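Local coordinates for protein GMP reductase (PDB 6JIG) that probably catalyses the irreversible NADPH-dependent deamination of GMP to IMP, helping to balance the cell's adenine and guanine nucleotides, at residues 48-53 with 370-375. The protein carries 1 engineered substitution. Numbering follows the deposited sequence.
Sequences PIVASN and TVMLGN. With 5GP (guanosine-5'-monophosphate), chain B.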
ATOM      1  N   PRO A  48     -36.089  -9.732  18.171  1.00 32.70           N
ATOM      2  CA  PRO A  48     -36.222  -8.276  18.054  1.00 30.83           C
ATOM      3  C   PRO A  48     -35.550  -7.666  16.829  1.00 34.43           C
ATOM      4  O   PRO A  48     -35.007  -6.568  16.940  1.00 36.44           O
ATOM      5  CB  PRO A  48     -35.567  -7.764  19.348  1.00 31.51           C
ATOM      6  CG  PRO A  48     -34.598  -8.834  19.740  1.00 35.60           C
ATOM      7  CD  PRO A  48     -35.122 -10.142  19.205  1.00 34.35           C
ATOM      8  N   ILE A  49     -35.580  -8.340  15.682  1.00 35.18           N
ATOM      9  CA  ILE A  49     -34.835  -7.944  14.487  1.00 35.47           C
ATOM     10  C   ILE A  49     -35.828  -7.498  13.419  1.00 33.53           C
ATOM     11  O   ILE A  49     -36.744  -8.251  13.069  1.00 33.79           O
ATOM     12  CB  ILE A  49     -33.969  -9.098  13.945  1.00 35.43           C
ATOM     13  CG1 ILE A  49     -33.228  -9.823  15.073  1.00 37.26           C
ATOM     14  CG2 ILE A  49     -32.995  -8.573  12.892  1.00 36.33           C
ATOM     15  CD1 ILE A  49     -32.241  -8.964  15.778  1.00 36.02           C
ATOM     16  N   VAL A  50     -35.635  -6.289  12.898  1.00 33.16           N
ATOM     17  CA  VAL A  50     -36.474  -5.709  11.852  1.00 34.81           C
ATOM     18  C   VAL A  50     -35.581  -5.399  10.656  1.00 38.06           C
ATOM     19  O   VAL A  50     -34.570  -4.697  10.798  1.00 34.79           O
ATOM     20  CB  VAL A  50     -37.189  -4.438  12.335  1.00 34.51           C
ATOM     21  CG1 VAL A  50     -38.106  -3.887  11.243  1.00 32.31           C
ATOM     22  CG2 VAL A  50     -37.988  -4.713  13.613  1.00 33.60           C
ATOM     23  N   ALA A  51     -35.936  -5.924   9.484  1.00 35.15           N
ATOM     24  CA  ALA A  51     -35.197  -5.578   8.273  1.00 36.36           C
ATOM     25  C   ALA A  51     -35.560  -4.173   7.806  1.00 36.96           C
ATOM     26  O   ALA A  51     -36.736  -3.808   7.750  1.00 35.36           O
ATOM     27  CB  ALA A  51     -35.480  -6.586   7.156  1.00 39.31           C
ATOM     28  N   SER A  52     -34.542  -3.398   7.442  1.00 34.94           N
ATOM     29  CA  SER A  52     -34.727  -2.000   7.087  1.00 33.32           C
ATOM     30  C   SER A  52     -35.524  -1.836   5.798  1.00 34.11           C
ATOM     31  O   SER A  52     -35.304  -2.561   4.823  1.00 36.35           O
ATOM     32  CB  SER A  52     -33.373  -1.313   6.917  1.00 35.24           C
ATOM     33  OG  SER A  52     -33.543   0.052   6.583  1.00 35.96           O
ATOM     34  N   ASN A  53     -36.407  -0.835   5.786  1.00 34.00           N
ATOM     35  CA  ASN A  53     -37.113  -0.392   4.575  1.00 35.24           C
ATOM     36  C   ASN A  53     -36.152   0.408   3.689  1.00 37.24           C
ATOM     37  O   ASN A  53     -36.256   1.624   3.530  1.00 39.20           O
ATOM     38  CB  ASN A  53     -38.343   0.430   4.935  1.00 33.57           C
ATOM     39  CG  ASN A  53     -38.051   1.521   5.965  1.00 40.56           C
ATOM     40  OD1 ASN A  53     -37.448   1.262   7.013  1.00 37.70           O
ATOM     41  ND2 ASN A  53     -38.481   2.746   5.669  1.00 40.48           N
ATOM     42  N   THR A 370     -36.846  -3.266  19.709  1.00 30.19           N
ATOM     43  CA  THR A 370     -36.342  -3.938  18.522  1.00 30.69           C
ATOM     44  C   THR A 370     -35.179  -3.130  17.959  1.00 32.80           C
ATOM     45  O   THR A 370     -34.961  -1.971  18.326  1.00 31.04           O
ATOM     46  CB  THR A 370     -37.403  -4.073  17.417  1.00 30.24           C
ATOM     47  OG1 THR A 370     -37.906  -2.772  17.088  1.00 32.22           O
ATOM     48  CG2 THR A 370     -38.562  -5.000  17.842  1.00 29.58           C
ATOM     49  N   VAL A 371     -34.456  -3.750  17.032  1.00 31.83           N
ATOM     50  CA  VAL A 371     -33.442  -3.059  16.234  1.00 32.36           C
ATOM     51  C   VAL A 371     -33.817  -3.190  14.765  1.00 32.75           C
ATOM     52  O   VAL A 371     -34.420  -4.185  14.346  1.00 32.82           O
ATOM     53  CB  VAL A 371     -32.023  -3.623  16.472  1.00 30.37           C
ATOM     54  CG1 VAL A 371     -31.580  -3.400  17.930  1.00 31.85           C
ATOM     55  CG2 VAL A 371     -31.966  -5.103  16.125  1.00 30.76           C
ATOM     56  N   MET A 372     -33.465  -2.174  13.980  1.00 33.06           N
ATOM     57  CA  MET A 372     -33.638  -2.211  12.536  1.00 30.93           C
ATOM     58  C   MET A 372     -32.264  -2.255  11.890  1.00 34.66           C
ATOM     59  O   MET A 372     -31.399  -1.438  12.222  1.00 31.90           O
ATOM     60  CB  MET A 372     -34.425  -1.003  12.029  1.00 32.44           C
ATOM     61  CG  MET A 372     -34.521  -0.977  10.512  1.00 34.08           C
ATOM     62  SD  MET A 372     -35.602   0.304   9.872  1.00 34.98           S
ATOM     63  CE  MET A 372     -37.176  -0.577   9.842  1.00 31.79           C
ATOM     64  N   LEU A 373     -32.070  -3.193  10.967  1.00 34.58           N
ATOM     65  CA  LEU A 373     -30.770  -3.446  10.359  1.00 34.98           C
ATOM     66  C   LEU A 373     -30.835  -3.239   8.857  1.00 37.67           C
ATOM     67  O   LEU A 373     -31.712  -3.799   8.188  1.00 37.01           O
ATOM     68  CB  LEU A 373     -30.299  -4.869  10.634  1.00 34.74           C
ATOM     69  CG  LEU A 373     -30.319  -5.347  12.081  1.00 36.71           C
ATOM     70  CD1 LEU A 373     -29.822  -6.779  12.122  1.00 36.79           C
ATOM     71  CD2 LEU A 373     -29.419  -4.434  12.906  1.00 34.86           C
ATOM     72  N   GLY A 374     -29.907  -2.440   8.337  1.00 36.01           N
ATOM     73  CA  GLY A 374     -29.731  -2.332   6.901  1.00 37.27           C
ATOM     74  C   GLY A 374     -28.480  -3.081   6.480  1.00 42.90           C
ATOM     75  O   GLY A 374     -28.547  -4.197   5.950  1.00 38.52           O
ATOM     76  N   ASN A 375     -27.318  -2.477   6.765  1.00 37.01           N
ATOM     77  CA  ASN A 375     -26.039  -3.004   6.294  1.00 39.82           C
ATOM     78  C   ASN A 375     -25.819  -4.466   6.677  1.00 42.05           C
ATOM     79  O   ASN A 375     -25.334  -5.261   5.863  1.00 42.36           O
ATOM     80  CB  ASN A 375     -24.902  -2.131   6.844  1.00 42.65           C
ATOM     81  CG  ASN A 375     -23.549  -2.494   6.256  1.00 52.63           C
ATOM     82  OD1 ASN A 375     -23.445  -2.887   5.091  1.00 54.69           O
ATOM     83  ND2 ASN A 375     -22.501  -2.343   7.058  1.00 56.21           N
TER
HETATM   84  P   5GP B 601     -27.547   0.545   8.886  1.00 39.22           P
HETATM   85  O1P 5GP B 601     -26.404   1.220   9.625  1.00 38.83           O
HETATM   86  O2P 5GP B 601     -27.243   0.263   7.429  1.00 39.72           O
HETATM   87  O3P 5GP B 601     -28.167  -0.614   9.625  1.00 38.41           O
HETATM   88  O5' 5GP B 601     -28.676   1.673   8.945  1.00 39.27           O
HETATM   89  C5' 5GP B 601     -29.854   1.627   8.156  1.00 38.25           C
HETATM   90  C4' 5GP B 601     -30.735   2.827   8.437  1.00 37.98           C
HETATM   91  O4' 5GP B 601     -30.139   4.012   7.858  1.00 40.93           O
HETATM   92  C3' 5GP B 601     -32.128   2.803   7.821  1.00 38.54           C
HETATM   93  O3' 5GP B 601     -33.044   1.980   8.533  1.00 36.04           O
HETATM   94  C2' 5GP B 601     -32.509   4.293   7.780  1.00 40.55           C
HETATM   95  O2' 5GP B 601     -33.026   4.748   9.024  1.00 41.32           O
HETATM   96  C1' 5GP B 601     -31.148   4.968   7.595  1.00 40.90           C
HETATM   97  N9  5GP B 601     -30.949   5.474   6.232  1.00 45.05           N
HETATM   98  C8  5GP B 601     -31.058   4.790   5.082  1.00 46.66           C
HETATM   99  N7  5GP B 601     -30.762   5.639   4.063  1.00 48.87           N
HETATM  100  C5  5GP B 601     -30.450   6.840   4.607  1.00 49.64           C
HETATM  101  C6  5GP B 601     -30.063   8.066   4.085  1.00 50.31           C
HETATM  102  O6  5GP B 601     -29.932   8.193   2.849  1.00 50.91           O
HETATM  103  N1  5GP B 601     -29.832   9.095   4.916  1.00 47.19           N
HETATM  104  C2  5GP B 601     -29.965   8.966   6.244  1.00 47.37           C
HETATM  105  N2  5GP B 601     -29.722  10.019   7.056  1.00 45.84           N
HETATM  106  N3  5GP B 601     -30.328   7.780   6.790  1.00 43.14           N
HETATM  107  C4  5GP B 601     -30.571   6.724   5.978  1.00 44.07           C
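The flat carboxamide of N53 meets M372 by its oxygen end: OD1 lies 3.4 Å from M372 CE and only slightly farther from SD, the two side chains crossing at about a right angle, while ND2 is hydrogen-bonded to D259 OD2. The P48 ring rests with CB against T370 CA and touches L451 of helix 440-457. Four backbone hydrogen bonds join strands 49-51 and 370-373 in parallel. V371 N donates to P48 O, V50 N to V371 O at 2.8 Å, and L373 N to V50 O, each donor nearly in line with its carbonyl. In the fourth, by contrast, S52 N donates to L373 O at 3.0 Å from above the carbonyl plane, 41° out of it. Side chains alternate across the sheet. I49, V371 and L373 share one face, I49 CG2 packing 3.7 Å from L373 CD1; V448 and L447 of helix 440-457 lie against I49 and L373. On the other, V50 CG1 meets M372 CE at 3.7 Å, next to I74 and I349. M372 runs extended before bending at chi3 (-89°), its SD 3.3 Å from O3' of the bound GMP. S52 OG, anti to the backbone N (chi1 -179°), donates to the same O3' at 2.8 Å. The successive backbone N-H groups of G374 and N375 grip phosphate oxygens O3P and O2P; G374, lacking a beta carbon, leaves room for O2P. The first and eighth barrel strands thus close the TIM barrel of the IMPDH/GMPR family, with the nucleotide site at the strands' C-terminal ends.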